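Local coordinates for protein lasso peptide isopeptidase AtxE2 (Asticcacaulis excentricus, PDB 5TXE) that hydrolyses the isopeptide bond of the threaded lasso peptides astexin-2 and astexin-3, converting them to linear peptides, at residues Pro371-Thr376 against Leu387-Pro392; Leu350-Glu355 against Ala364-Leu369; Val70-Arg75 against Arg87-Ala92. The protein carries 1 engineered substitution. One frame throughout, in Å; residues are numbered along the deposited sequence.

In the fold
Contact 3 comes first along the chain, pairing strands 69-78 and 83-92; contacts 2 and 1 follow in series and belong to another sheet, the antiparallel meander 350-357, 360-367, 373-378, 384-388. Contact 2 is its first hairpin and contact 1 its last, their centres about 9 Å apart and joined through the neighbouring strands 360-367 and 373-378. Contact 3 lies about 11 Å from contact 1, centre to centre, and touches it through side chains; contacts 2 and 3 do not touch. The last meander before the hydrolase sheet thus packs on the first sheet of the chain, as would be expected where the first and last blades of a prolyl oligopeptidase-like beta-propeller meet.

Contact 1: Pro371-Thr376 against Leu387-Pro392; sequences PRRLVT and LYDPNP
Two backbone N-H groups converge on Leu374 O, that of Leu387 at 3.0 Å and that of Tyr388 at 3.1 Å, both from above the carbonyl plane. Two residues thus face one, a classic beta bulge near the end of the 373-378/384-388 hairpin. Leu374 N returns a bond in the carbonyl plane to Tyr388 O at 2.8 Å. Beyond the strand, Asp389 OD1 accepts from Asn391 N at 2.9 Å, an Asx turn, and from a water whose oxygen lies 2.5 Å from Asp389 OD1; this water donates as well to Arg372 O and accepts from Asn391 ND2. A second water joins Asp389 OD2 to the guanidinium edge of Arg373, whose NE binds Gln365; Asn391 OD1 is taken by Ala47 N. An alanine at Asp389 would probably loosen this turn and both water bridges, since the carboxylate is their common acceptor. Packing completes the join: Leu374 CB meets Leu387 CB at 4.3 Å, Leu374 CD2 reaches Tyr388 CB at 4.2 Å, and Pro390 CD rests on Arg372 O at 3.5 Å. Where strand pairing stops, a short acid and water take over; the opposite charges of Arg373 and Asp389, not in contact, would probably attract each other across the bridging water.

Contact 2: Leu350-Glu355 against Ala364-Leu369; sequences LLQGCE and AQESAL
Gln352 lays its side chain across that of Glu366 at about a right angle, sending NE2 to Glu366 OE2 at 2.9 Å. The bond is almost straight (174° at the hydrogen) and lies in the amide plane, yet it meets the carboxylate from above its plane, the two flat groups standing 74° apart. Glu366 holds CG in the crowded position between its backbone N and carbonyl carbon (chi1 56°), and its extended chain then carries the acid toward Gln352. Arg372 NE forms a salt bridge to the same OE2 and Phe443 N bonds to OE1, so this buried carboxylate is likely to be ionised. The second N-H of Gln352 has an outside acceptor in Ala54 O. Ala364 suits the adjacent position on this face: its small CB packs against Gln352 OE1, 3.8 Å away. Leu350 CD1 runs alongside the acid, 4.1 Å from Glu366 CD. On the opposite face Leu351 CD2 touches Gln365 CG at 3.8 Å. Backbone bonds in both directions close the pairs Leu350-Glu366 and Gln352-Ala364. Gly353, with a positive phi, turns the corner before Cys354, which is disulfide-bonded to Cys363. Strand 350-357 is outermost in its sheet, strand 360-367 lies between it and strand 373-378, and Leu350 packs on Arg441 in the loop after strand 431-436.

Contact 3: Val70-Arg75 against Arg87-Ala92; sequences VAFQVR and RMVVKA
Arg87 O is gripped twice: Val74 N donates to it at 2.8 Å, straight (168°) and nearly along the C=O axis, and Gln73 CA adds a weaker C-H contact, 3.2 Å from Arg87 O. Val89 O and Val70 O are held in the same double way. Three of the five antiparallel pairs are hydrogen-bonded, Val70-Lys91, Phe72-Val89 and Val74-Arg87, and their side chains share one face. There Arg87 runs beside Val74, whose CB sits over one face of the guanidinium and whose CG1 comes within 3.6 Å of Arg87 NH2, while NH1 makes a salt bridge to Asp101 and NH2 a hydrogen bond with Tyr388 OH. Phe72 has CG in the crowded position between N and carbonyl carbon (chi1 55°), which leans its ring against Val89. Val89 CB lies over the ring face in a CH-pi contact, 4.0 Å from the Phe72 centroid, and Lys91 CB at the ring edge, 4.1 Å from Phe72 CE1. Branched Val89 serves two neighbours, its CG2 meeting Val74 CG2 at 3.9 Å. On the other face Met88 bends so that SD approaches Phe72 O at 3.5 Å. That face, with Ala71 and Val90, packs on Leu141 of strand 140-147 in the next sheet; strand 100-104 flanks strand 83-92, and the Phe72 face meets strand 384-388, where the Tyr388 ring is inclined to that of Phe72.

Contact 1: Pro371-Thr376 against Leu387-Pro392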
ATOM      1  N   PRO A 371      -7.566  13.652   2.479  1.00 31.68           N
ATOM      2  CA  PRO A 371      -7.373  12.587   1.498  1.00 31.40           C
ATOM      3  C   PRO A 371      -6.578  13.080   0.320  1.00 30.46           C
ATOM      4  O   PRO A 371      -6.429  14.270   0.120  1.00 30.14           O
ATOM      5  CB  PRO A 371      -8.783  12.202   1.026  1.00 30.82           C
ATOM      6  CG  PRO A 371      -9.721  13.083   1.756  1.00 34.77           C
ATOM      7  CD  PRO A 371      -8.980  14.003   2.686  1.00 35.20           C
ATOM      8  N   ARG A 372      -6.116  12.154  -0.479  1.00 24.91           N
ATOM      9  CA  ARG A 372      -5.250  12.482  -1.530  1.00 30.34           C
ATOM     10  C   ARG A 372      -5.846  13.525  -2.508  1.00 32.94           C
ATOM     11  O   ARG A 372      -6.970  13.381  -3.027  1.00 34.72           O
ATOM     12  CB  ARG A 372      -4.828  11.218  -2.273  1.00 31.53           C
ATOM     13  CG  ARG A 372      -3.499  11.329  -2.949  1.00 32.62           C
ATOM     14  CD  ARG A 372      -3.040   9.985  -3.506  1.00 29.80           C
ATOM     15  NE  ARG A 372      -2.705   9.093  -2.412  1.00 28.29           N
ATOM     16  CZ  ARG A 372      -2.692   7.773  -2.515  1.00 31.32           C
ATOM     17  NH1 ARG A 372      -2.978   7.173  -3.667  1.00 32.14           N
ATOM     18  NH2 ARG A 372      -2.359   7.032  -1.475  1.00 33.13           N
ATOM     19  N   ARG A 373      -5.042  14.555  -2.769  1.00 28.88           N
ATOM     20  CA  ARG A 373      -5.386  15.597  -3.690  1.00 30.15           C
ATOM     21  C   ARG A 373      -4.132  16.076  -4.384  1.00 33.24           C
ATOM     22  O   ARG A 373      -3.006  15.676  -4.024  1.00 31.28           O
ATOM     23  CB  ARG A 373      -5.980  16.742  -2.895  1.00 29.95           C
ATOM     24  CG  ARG A 373      -5.001  17.312  -1.928  1.00 31.11           C
ATOM     25  CD  ARG A 373      -5.436  18.628  -1.360  1.00 30.89           C
ATOM     26  NE  ARG A 373      -4.478  19.026  -0.356  1.00 31.10           N
ATOM     27  CZ  ARG A 373      -4.532  20.144   0.394  1.00 33.31           C
ATOM     28  NH1 ARG A 373      -5.517  21.034   0.291  1.00 34.05           N
ATOM     29  NH2 ARG A 373      -3.578  20.354   1.282  1.00 30.13           N
ATOM     30  N   LEU A 374      -4.327  16.911  -5.386  1.00 32.62           N
ATOM     31  CA  LEU A 374      -3.208  17.566  -6.048  1.00 35.59           C
ATOM     32  C   LEU A 374      -2.985  18.973  -5.473  1.00 33.47           C
ATOM     33  O   LEU A 374      -3.919  19.688  -5.162  1.00 32.70           O
ATOM     34  CB  LEU A 374      -3.436  17.671  -7.533  1.00 36.83           C
ATOM     35  CG  LEU A 374      -3.086  16.525  -8.483  1.00 40.42           C
ATOM     36  CD1 LEU A 374      -2.869  15.206  -7.802  1.00 38.46           C
ATOM     37  CD2 LEU A 374      -4.096  16.446  -9.586  1.00 40.83           C
ATOM     38  N   VAL A 375      -1.724  19.364  -5.446  1.00 33.78           N
ATOM     39  CA  VAL A 375      -1.224  20.508  -4.743  1.00 33.88           C
ATOM     40  C   VAL A 375      -0.073  21.045  -5.572  1.00 34.67           C
ATOM     41  O   VAL A 375       0.541  20.281  -6.347  1.00 34.77           O
ATOM     42  CB  VAL A 375      -0.830  19.943  -3.373  1.00 36.17           C
ATOM     43  CG1 VAL A 375       0.634  19.982  -3.032  1.00 37.27           C
ATOM     44  CG2 VAL A 375      -1.816  20.281  -2.297  1.00 36.99           C
ATOM     45  N   THR A 376       0.174  22.363  -5.499  1.00 36.61           N
ATOM     46  CA  THR A 376       1.424  22.947  -6.062  1.00 41.09           C
ATOM     47  C   THR A 376       2.302  23.458  -4.963  1.00 36.30           C
ATOM     48  O   THR A 376       1.848  24.011  -3.993  1.00 41.20           O
ATOM     49  CB  THR A 376       1.209  24.106  -7.083  1.00 41.95           C
ATOM     50  OG1 THR A 376       0.482  25.151  -6.459  1.00 46.02           O
ATOM     51  CG2 THR A 376       0.418  23.669  -8.247  1.00 43.60           C
ATOM     52  N   LEU A 387      -4.464  22.531  -5.738  1.00 34.47           N
ATOM     53  CA  LEU A 387      -4.685  22.602  -7.171  1.00 35.61           C
ATOM     54  C   LEU A 387      -5.990  21.879  -7.549  1.00 36.87           C
ATOM     55  O   LEU A 387      -6.801  22.433  -8.234  1.00 33.58           O
ATOM     56  CB  LEU A 387      -3.512  21.982  -7.902  1.00 36.29           C
ATOM     57  CG  LEU A 387      -3.678  21.942  -9.406  1.00 39.72           C
ATOM     58  CD1 LEU A 387      -3.750  23.332 -10.015  1.00 42.82           C
ATOM     59  CD2 LEU A 387      -2.516  21.170 -10.000  1.00 41.83           C
ATOM     60  N   TYR A 388      -6.179  20.642  -7.084  1.00 38.28           N
ATOM     61  CA  TYR A 388      -7.379  19.842  -7.387  1.00 38.54           C
ATOM     62  C   TYR A 388      -7.684  18.816  -6.281  1.00 39.59           C
ATOM     63  O   TYR A 388      -6.834  17.978  -5.964  1.00 33.10           O
ATOM     64  CB  TYR A 388      -7.224  19.092  -8.711  1.00 37.65           C
ATOM     65  CG  TYR A 388      -8.402  18.234  -9.040  1.00 38.99           C
ATOM     66  CD1 TYR A 388      -9.517  18.772  -9.628  1.00 43.35           C
ATOM     67  CD2 TYR A 388      -8.413  16.874  -8.733  1.00 43.46           C
ATOM     68  CE1 TYR A 388     -10.617  17.987  -9.934  1.00 45.06           C
ATOM     69  CE2 TYR A 388      -9.516  16.059  -9.012  1.00 45.69           C
ATOM     70  CZ  TYR A 388     -10.615  16.607  -9.615  1.00 50.82           C
ATOM     71  OH  TYR A 388     -11.707  15.807  -9.897  1.00 48.94           O
ATOM     72  N   ASP A 389      -8.889  18.885  -5.714  1.00 36.79           N
ATOM     73  CA  ASP A 389      -9.299  17.960  -4.675  1.00 34.33           C
ATOM     74  C   ASP A 389     -10.529  17.220  -5.168  1.00 36.65           C
ATOM     75  O   ASP A 389     -11.566  17.839  -5.334  1.00 35.50           O
ATOM     76  CB  ASP A 389      -9.579  18.667  -3.378  1.00 33.01           C
ATOM     77  CG  ASP A 389      -9.726  17.679  -2.187  1.00 35.33           C
ATOM     78  OD1 ASP A 389      -9.995  16.465  -2.435  1.00 38.54           O
ATOM     79  OD2 ASP A 389      -9.580  18.114  -1.017  1.00 31.50           O
ATOM     80  N   PRO A 390     -10.410  15.890  -5.424  1.00 36.81           N
ATOM     81  CA  PRO A 390     -11.542  15.166  -5.959  1.00 35.04           C
ATOM     82  C   PRO A 390     -12.583  14.954  -4.883  1.00 33.30           C
ATOM     83  O   PRO A 390     -13.635  14.451  -5.198  1.00 38.08           O
ATOM     84  CB  PRO A 390     -10.927  13.822  -6.414  1.00 34.18           C
ATOM     85  CG  PRO A 390      -9.797  13.609  -5.487  1.00 35.48           C
ATOM     86  CD  PRO A 390      -9.273  14.988  -5.146  1.00 38.11           C
ATOM     87  N   ASN A 391     -12.303  15.270  -3.623  1.00 29.45           N
ATOM     88  CA  ASN A 391     -13.334  15.215  -2.615  1.00 31.40           C
ATOM     89  C   ASN A 391     -13.853  16.634  -2.168  1.00 41.87           C
ATOM     90  O   ASN A 391     -13.193  17.612  -2.375  1.00 46.01           O
ATOM     91  CB  ASN A 391     -12.808  14.385  -1.453  1.00 31.16           C
ATOM     92  CG  ASN A 391     -12.656  12.909  -1.827  1.00 31.03           C
ATOM     93  OD1 ASN A 391     -13.639  12.244  -2.176  1.00 28.01           O
ATOM     94  ND2 ASN A 391     -11.441  12.403  -1.793  1.00 28.49           N
ATOM     95  N   PRO A 392     -15.078  16.738  -1.599  1.00 58.94           N
ATOM     96  CA  PRO A 392     -15.343  18.066  -1.005  1.00 56.69           C
ATOM     97  C   PRO A 392     -14.418  18.208   0.149  1.00 62.39           C
ATOM     98  O   PRO A 392     -13.761  17.218   0.545  1.00 53.51           O
ATOM     99  CB  PRO A 392     -16.765  17.960  -0.465  1.00 50.62           C
ATOM    100  CG  PRO A 392     -17.047  16.496  -0.318  1.00 56.26           C
ATOM    101  CD  PRO A 392     -16.222  15.803  -1.400  1.00 56.41           C
TER
HETATM  102  O   HOH W   1      -9.269  14.290  -1.408  1.00 37.18           O
HETATM  103  O   HOH W   2      -8.022  20.879  -1.134  1.00 35.13           O

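Contact 2: Leu350-Glu355 against Ala364-Leu369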
ATOM      1  N   LEU A 350       2.414  13.255   3.139  1.00 30.32           N
ATOM      2  CA  LEU A 350       3.153  12.702   2.053  1.00 33.13           C
ATOM      3  C   LEU A 350       2.998  13.590   0.844  1.00 31.74           C
ATOM      4  O   LEU A 350       1.942  14.182   0.638  1.00 31.27           O
ATOM      5  CB  LEU A 350       2.599  11.311   1.698  1.00 33.90           C
ATOM      6  CG  LEU A 350       2.624  10.247   2.784  1.00 36.13           C
ATOM      7  CD1 LEU A 350       1.698   9.044   2.521  1.00 40.16           C
ATOM      8  CD2 LEU A 350       4.061   9.795   2.921  1.00 40.04           C
ATOM      9  N   LEU A 351       4.053  13.643   0.042  1.00 31.97           N
ATOM     10  CA  LEU A 351       3.996  14.203  -1.301  1.00 33.10           C
ATOM     11  C   LEU A 351       4.360  13.097  -2.240  1.00 34.81           C
ATOM     12  O   LEU A 351       5.404  12.488  -2.092  1.00 34.34           O
ATOM     13  CB  LEU A 351       5.001  15.318  -1.494  1.00 33.85           C
ATOM     14  CG  LEU A 351       4.828  16.560  -0.679  1.00 35.27           C
ATOM     15  CD1 LEU A 351       6.009  17.475  -0.994  1.00 40.52           C
ATOM     16  CD2 LEU A 351       3.530  17.255  -1.007  1.00 36.82           C
ATOM     17  N   GLN A 352       3.509  12.855  -3.226  1.00 30.47           N
ATOM     18  CA  GLN A 352       3.619  11.688  -4.056  1.00 31.79           C
ATOM     19  C   GLN A 352       3.623  12.077  -5.523  1.00 31.15           C
ATOM     20  O   GLN A 352       2.841  12.931  -5.953  1.00 26.71           O
ATOM     21  CB  GLN A 352       2.396  10.806  -3.764  1.00 35.99           C
ATOM     22  CG  GLN A 352       2.327  10.337  -2.323  1.00 36.52           C
ATOM     23  CD  GLN A 352       0.905  10.210  -1.811  1.00 35.84           C
ATOM     24  OE1 GLN A 352       0.023  10.989  -2.167  1.00 39.35           O
ATOM     25  NE2 GLN A 352       0.693   9.280  -0.910  1.00 32.27           N
ATOM     26  N   GLY A 353       4.455  11.425  -6.306  1.00 30.93           N
ATOM     27  CA  GLY A 353       4.398  11.574  -7.759  1.00 34.12           C
ATOM     28  C   GLY A 353       4.808  12.924  -8.328  1.00 36.03           C
ATOM     29  O   GLY A 353       4.524  13.230  -9.506  1.00 36.26           O
ATOM     30  N   CYS A 354       5.449  13.730  -7.496  1.00 31.77           N
ATOM     31  CA  CYS A 354       5.751  15.107  -7.840  1.00 32.98           C
ATOM     32  C   CYS A 354       6.540  15.220  -9.141  1.00 32.27           C
ATOM     33  O   CYS A 354       7.463  14.451  -9.398  1.00 32.63           O
ATOM     34  CB  CYS A 354       6.583  15.753  -6.757  1.00 32.37           C
ATOM     35  SG  CYS A 354       5.876  15.922  -5.090  1.00 44.28           S
ATOM     36  N   GLU A 355       6.179  16.199  -9.941  1.00 33.04           N
ATOM     37  CA  GLU A 355       6.911  16.556 -11.158  1.00 33.17           C
ATOM     38  C   GLU A 355       7.066  18.090 -11.248  1.00 36.04           C
ATOM     39  O   GLU A 355       6.190  18.872 -10.752  1.00 30.73           O
ATOM     40  CB  GLU A 355       6.175  16.051 -12.390  1.00 37.40           C
ATOM     41  CG  GLU A 355       6.234  14.524 -12.554  1.00 39.08           C
ATOM     42  CD  GLU A 355       5.726  14.057 -13.927  1.00 43.22           C
ATOM     43  OE1 GLU A 355       5.176  14.873 -14.703  1.00 45.00           O
ATOM     44  OE2 GLU A 355       5.847  12.855 -14.234  1.00 47.89           O
ATOM     45  N   ALA A 364       0.793  14.971  -5.802  1.00 32.89           N
ATOM     46  CA  ALA A 364      -0.303  14.516  -4.968  1.00 32.89           C
ATOM     47  C   ALA A 364       0.131  14.698  -3.532  1.00 29.84           C
ATOM     48  O   ALA A 364       1.304  14.604  -3.230  1.00 29.79           O
ATOM     49  CB  ALA A 364      -0.623  13.047  -5.242  1.00 34.18           C
ATOM     50  N   GLN A 365      -0.821  14.899  -2.625  1.00 30.65           N
ATOM     51  CA  GLN A 365      -0.499  15.133  -1.227  1.00 28.57           C
ATOM     52  C   GLN A 365      -1.628  14.620  -0.360  1.00 26.70           C
ATOM     53  O   GLN A 365      -2.800  14.631  -0.774  1.00 28.88           O
ATOM     54  CB  GLN A 365      -0.344  16.631  -0.989  1.00 31.95           C
ATOM     55  CG  GLN A 365       0.021  17.032   0.442  1.00 29.39           C
ATOM     56  CD  GLN A 365      -1.170  17.432   1.292  1.00 32.59           C
ATOM     57  OE1 GLN A 365      -2.173  17.939   0.806  1.00 37.28           O
ATOM     58  NE2 GLN A 365      -1.042  17.249   2.593  1.00 32.47           N
ATOM     59  N   GLU A 366      -1.281  14.161   0.835  1.00 25.44           N
ATOM     60  CA  GLU A 366      -2.272  13.741   1.817  1.00 26.41           C
ATOM     61  C   GLU A 366      -1.741  13.884   3.217  1.00 27.97           C
ATOM     62  O   GLU A 366      -0.539  13.942   3.410  1.00 28.75           O
ATOM     63  CB  GLU A 366      -2.734  12.290   1.550  1.00 27.37           C
ATOM     64  CG  GLU A 366      -1.651  11.291   1.511  1.00 28.86           C
ATOM     65  CD  GLU A 366      -2.186   9.877   1.360  1.00 31.64           C
ATOM     66  OE1 GLU A 366      -2.823   9.413   2.336  1.00 30.15           O
ATOM     67  OE2 GLU A 366      -1.912   9.218   0.322  1.00 29.48           O
ATOM     68  N   SER A 367      -2.655  13.991   4.173  1.00 27.62           N
ATOM     69  CA  SER A 367      -2.286  14.023   5.552  1.00 28.23           C
ATOM     70  C   SER A 367      -3.472  13.530   6.355  1.00 27.16           C
ATOM     71  O   SER A 367      -4.499  13.160   5.784  1.00 29.82           O
ATOM     72  CB  SER A 367      -1.829  15.437   5.966  1.00 28.30           C
ATOM     73  OG  SER A 367      -2.914  16.326   6.015  1.00 28.92           O
ATOM     74  N   ALA A 368      -3.345  13.554   7.672  1.00 27.11           N
ATOM     75  CA  ALA A 368      -4.224  12.791   8.534  1.00 29.61           C
ATOM     76  C   ALA A 368      -5.668  13.011   8.188  1.00 31.72           C
ATOM     77  O   ALA A 368      -6.431  12.027   8.143  1.00 31.27           O
ATOM     78  CB  ALA A 368      -3.985  13.124  10.002  1.00 28.37           C
ATOM     79  N   LEU A 369      -6.047  14.272   8.000  1.00 28.32           N
ATOM     80  CA  LEU A 369      -7.436  14.626   7.726  1.00 30.92           C
ATOM     81  C   LEU A 369      -7.629  15.165   6.340  1.00 27.33           C
ATOM     82  O   LEU A 369      -8.675  15.710   6.048  1.00 27.70           O
ATOM     83  CB  LEU A 369      -7.963  15.626   8.744  1.00 33.72           C
ATOM     84  CG  LEU A 369      -8.059  15.057  10.156  1.00 37.85           C
ATOM     85  CD1 LEU A 369      -8.545  16.140  11.129  1.00 41.99           C
ATOM     86  CD2 LEU A 369      -8.995  13.868  10.243  1.00 40.66           C
TER

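Contact 3: Val70-Arg75 against Arg87-Ala92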
ATOM      1  N   VAL A  70      -1.866  19.011 -16.092  1.00 35.19           N
ATOM      2  CA  VAL A  70      -1.542  17.769 -15.410  1.00 32.60           C
ATOM      3  C   VAL A  70      -2.668  16.770 -15.668  1.00 33.27           C
ATOM      4  O   VAL A  70      -3.839  17.110 -15.581  1.00 34.34           O
ATOM      5  CB  VAL A  70      -1.313  17.969 -13.911  1.00 30.01           C
ATOM      6  CG1 VAL A  70      -2.504  18.564 -13.203  1.00 31.30           C
ATOM      7  CG2 VAL A  70      -0.899  16.651 -13.264  1.00 33.65           C
ATOM      8  N   ALA A  71      -2.290  15.550 -16.006  1.00 30.87           N
ATOM      9  CA  ALA A  71      -3.221  14.465 -16.262  1.00 32.22           C
ATOM     10  C   ALA A  71      -3.029  13.363 -15.206  1.00 34.33           C
ATOM     11  O   ALA A  71      -1.895  13.052 -14.795  1.00 30.81           O
ATOM     12  CB  ALA A  71      -2.978  13.894 -17.652  1.00 29.21           C
ATOM     13  N   PHE A  72      -4.144  12.782 -14.778  1.00 33.92           N
ATOM     14  CA  PHE A  72      -4.150  11.800 -13.709  1.00 33.29           C
ATOM     15  C   PHE A  72      -5.508  11.103 -13.682  1.00 35.17           C
ATOM     16  O   PHE A  72      -6.484  11.660 -14.179  1.00 31.26           O
ATOM     17  CB  PHE A  72      -3.914  12.487 -12.364  1.00 32.93           C
ATOM     18  CG  PHE A  72      -4.881  13.612 -12.065  1.00 33.69           C
ATOM     19  CD1 PHE A  72      -4.728  14.835 -12.647  1.00 34.52           C
ATOM     20  CD2 PHE A  72      -5.951  13.424 -11.218  1.00 30.96           C
ATOM     21  CE1 PHE A  72      -5.610  15.871 -12.361  1.00 34.58           C
ATOM     22  CE2 PHE A  72      -6.850  14.428 -10.951  1.00 33.63           C
ATOM     23  CZ  PHE A  72      -6.679  15.670 -11.519  1.00 34.30           C
ATOM     24  N   GLN A  73      -5.555   9.904 -13.084  1.00 30.70           N
ATOM     25  CA  GLN A  73      -6.772   9.105 -12.909  1.00 28.06           C
ATOM     26  C   GLN A  73      -7.352   9.214 -11.545  1.00 27.86           C
ATOM     27  O   GLN A  73      -6.637   9.165 -10.539  1.00 29.69           O
ATOM     28  CB  GLN A  73      -6.504   7.649 -13.208  1.00 28.20           C
ATOM     29  CG  GLN A  73      -7.746   6.792 -13.236  1.00 29.83           C
ATOM     30  CD  GLN A  73      -7.363   5.323 -13.171  1.00 30.25           C
ATOM     31  OE1 GLN A  73      -7.567   4.526 -14.143  1.00 27.90           O
ATOM     32  NE2 GLN A  73      -6.728   4.953 -12.036  1.00 26.59           N
ATOM     33  N   VAL A  74      -8.673   9.399 -11.513  1.00 30.08           N
ATOM     34  CA  VAL A  74      -9.459   9.445 -10.267  1.00 28.71           C
ATOM     35  C   VAL A  74     -10.325   8.210 -10.189  1.00 27.70           C
ATOM     36  O   VAL A  74     -10.874   7.774 -11.184  1.00 27.36           O
ATOM     37  CB  VAL A  74     -10.369  10.702 -10.145  1.00 30.36           C
ATOM     38  CG1 VAL A  74     -11.179  10.635  -8.866  1.00 28.43           C
ATOM     39  CG2 VAL A  74      -9.529  11.982 -10.061  1.00 33.55           C
ATOM     40  N   ARG A  75     -10.369   7.621  -9.009  1.00 25.82           N
ATOM     41  CA  ARG A  75     -11.140   6.428  -8.775  1.00 27.93           C
ATOM     42  C   ARG A  75     -12.099   6.757  -7.664  1.00 25.75           C
ATOM     43  O   ARG A  75     -11.724   7.321  -6.621  1.00 29.41           O
ATOM     44  CB  ARG A  75     -10.236   5.293  -8.281  1.00 27.86           C
ATOM     45  CG  ARG A  75     -11.006   4.044  -7.900  1.00 28.97           C
ATOM     46  CD  ARG A  75     -10.082   2.917  -7.439  1.00 31.11           C
ATOM     47  NE  ARG A  75      -9.374   3.231  -6.209  1.00 32.82           N
ATOM     48  CZ  ARG A  75      -9.917   3.270  -5.003  1.00 37.72           C
ATOM     49  NH1 ARG A  75     -11.194   2.983  -4.795  1.00 39.24           N
ATOM     50  NH2 ARG A  75      -9.156   3.589  -3.974  1.00 47.53           N
ATOM     51  N   ARG A  87     -11.995   7.794 -13.865  1.00 34.12           N
ATOM     52  CA  ARG A  87     -12.019   8.966 -14.790  1.00 33.96           C
ATOM     53  C   ARG A  87     -10.567   9.377 -15.054  1.00 33.10           C
ATOM     54  O   ARG A  87      -9.773   9.470 -14.101  1.00 28.57           O
ATOM     55  CB  ARG A  87     -12.644  10.230 -14.183  1.00 31.88           C
ATOM     56  CG  ARG A  87     -13.848  10.104 -13.349  1.00 37.85           C
ATOM     57  CD  ARG A  87     -14.367  11.457 -12.927  1.00 38.51           C
ATOM     58  NE  ARG A  87     -14.161  11.776 -11.518  1.00 37.74           N
ATOM     59  CZ  ARG A  87     -13.678  12.930 -11.096  1.00 43.41           C
ATOM     60  NH1 ARG A  87     -13.286  13.877 -11.963  1.00 53.58           N
ATOM     61  NH2 ARG A  87     -13.569  13.167  -9.806  1.00 45.49           N
ATOM     62  N   MET A  88     -10.234   9.611 -16.315  1.00 28.13           N
ATOM     63  CA  MET A  88      -8.975  10.253 -16.656  1.00 30.98           C
ATOM     64  C   MET A  88      -9.223  11.780 -16.714  1.00 29.79           C
ATOM     65  O   MET A  88     -10.103  12.270 -17.448  1.00 37.41           O
ATOM     66  CB  MET A  88      -8.468   9.685 -17.969  1.00 29.43           C
ATOM     67  CG  MET A  88      -7.078  10.142 -18.394  1.00 32.31           C
ATOM     68  SD  MET A  88      -5.735   9.918 -17.166  1.00 35.58           S
ATOM     69  CE  MET A  88      -5.661   8.141 -17.293  1.00 34.15           C
ATOM     70  N   VAL A  89      -8.491  12.514 -15.892  1.00 28.50           N
ATOM     71  CA  VAL A  89      -8.696  13.935 -15.675  1.00 29.35           C
ATOM     72  C   VAL A  89      -7.511  14.823 -16.146  1.00 34.88           C
ATOM     73  O   VAL A  89      -6.362  14.429 -16.028  1.00 34.27           O
ATOM     74  CB  VAL A  89      -8.930  14.219 -14.227  1.00 29.92           C
ATOM     75  CG1 VAL A  89      -9.381  15.668 -14.033  1.00 29.24           C
ATOM     76  CG2 VAL A  89     -10.035  13.296 -13.712  1.00 33.52           C
ATOM     77  N   VAL A  90      -7.814  15.974 -16.742  1.00 32.90           N
ATOM     78  CA  VAL A  90      -6.806  16.939 -17.162  1.00 34.01           C
ATOM     79  C   VAL A  90      -7.145  18.251 -16.476  1.00 34.45           C
ATOM     80  O   VAL A  90      -8.275  18.645 -16.433  1.00 33.57           O
ATOM     81  CB  VAL A  90      -6.805  17.116 -18.664  1.00 36.33           C
ATOM     82  CG1 VAL A  90      -5.901  18.270 -19.054  1.00 40.10           C
ATOM     83  CG2 VAL A  90      -6.314  15.847 -19.341  1.00 36.56           C
ATOM     84  N   LYS A  91      -6.161  18.877 -15.866  1.00 36.30           N
ATOM     85  CA  LYS A  91      -6.362  20.102 -15.084  1.00 37.72           C
ATOM     86  C   LYS A  91      -5.214  21.089 -15.390  1.00 37.35           C
ATOM     87  O   LYS A  91      -4.038  20.701 -15.377  1.00 42.12           O
ATOM     88  CB  LYS A  91      -6.349  19.753 -13.618  1.00 39.89           C
ATOM     89  CG  LYS A  91      -6.243  20.932 -12.683  1.00 40.81           C
ATOM     90  CD  LYS A  91      -7.502  21.765 -12.700  1.00 40.37           C
ATOM     91  CE  LYS A  91      -7.499  22.666 -11.471  1.00 41.70           C
ATOM     92  NZ  LYS A  91      -8.728  23.456 -11.365  1.00 45.51           N
ATOM     93  N   ALA A  92      -5.545  22.337 -15.681  1.00 36.25           N
ATOM     94  CA  ALA A  92      -4.500  23.358 -15.964  1.00 39.25           C
ATOM     95  C   ALA A  92      -3.732  23.614 -14.698  1.00 36.71           C
ATOM     96  O   ALA A  92      -4.331  23.791 -13.630  1.00 37.69           O
ATOM     97  CB  ALA A  92      -5.117  24.651 -16.464  1.00 41.32           C
TER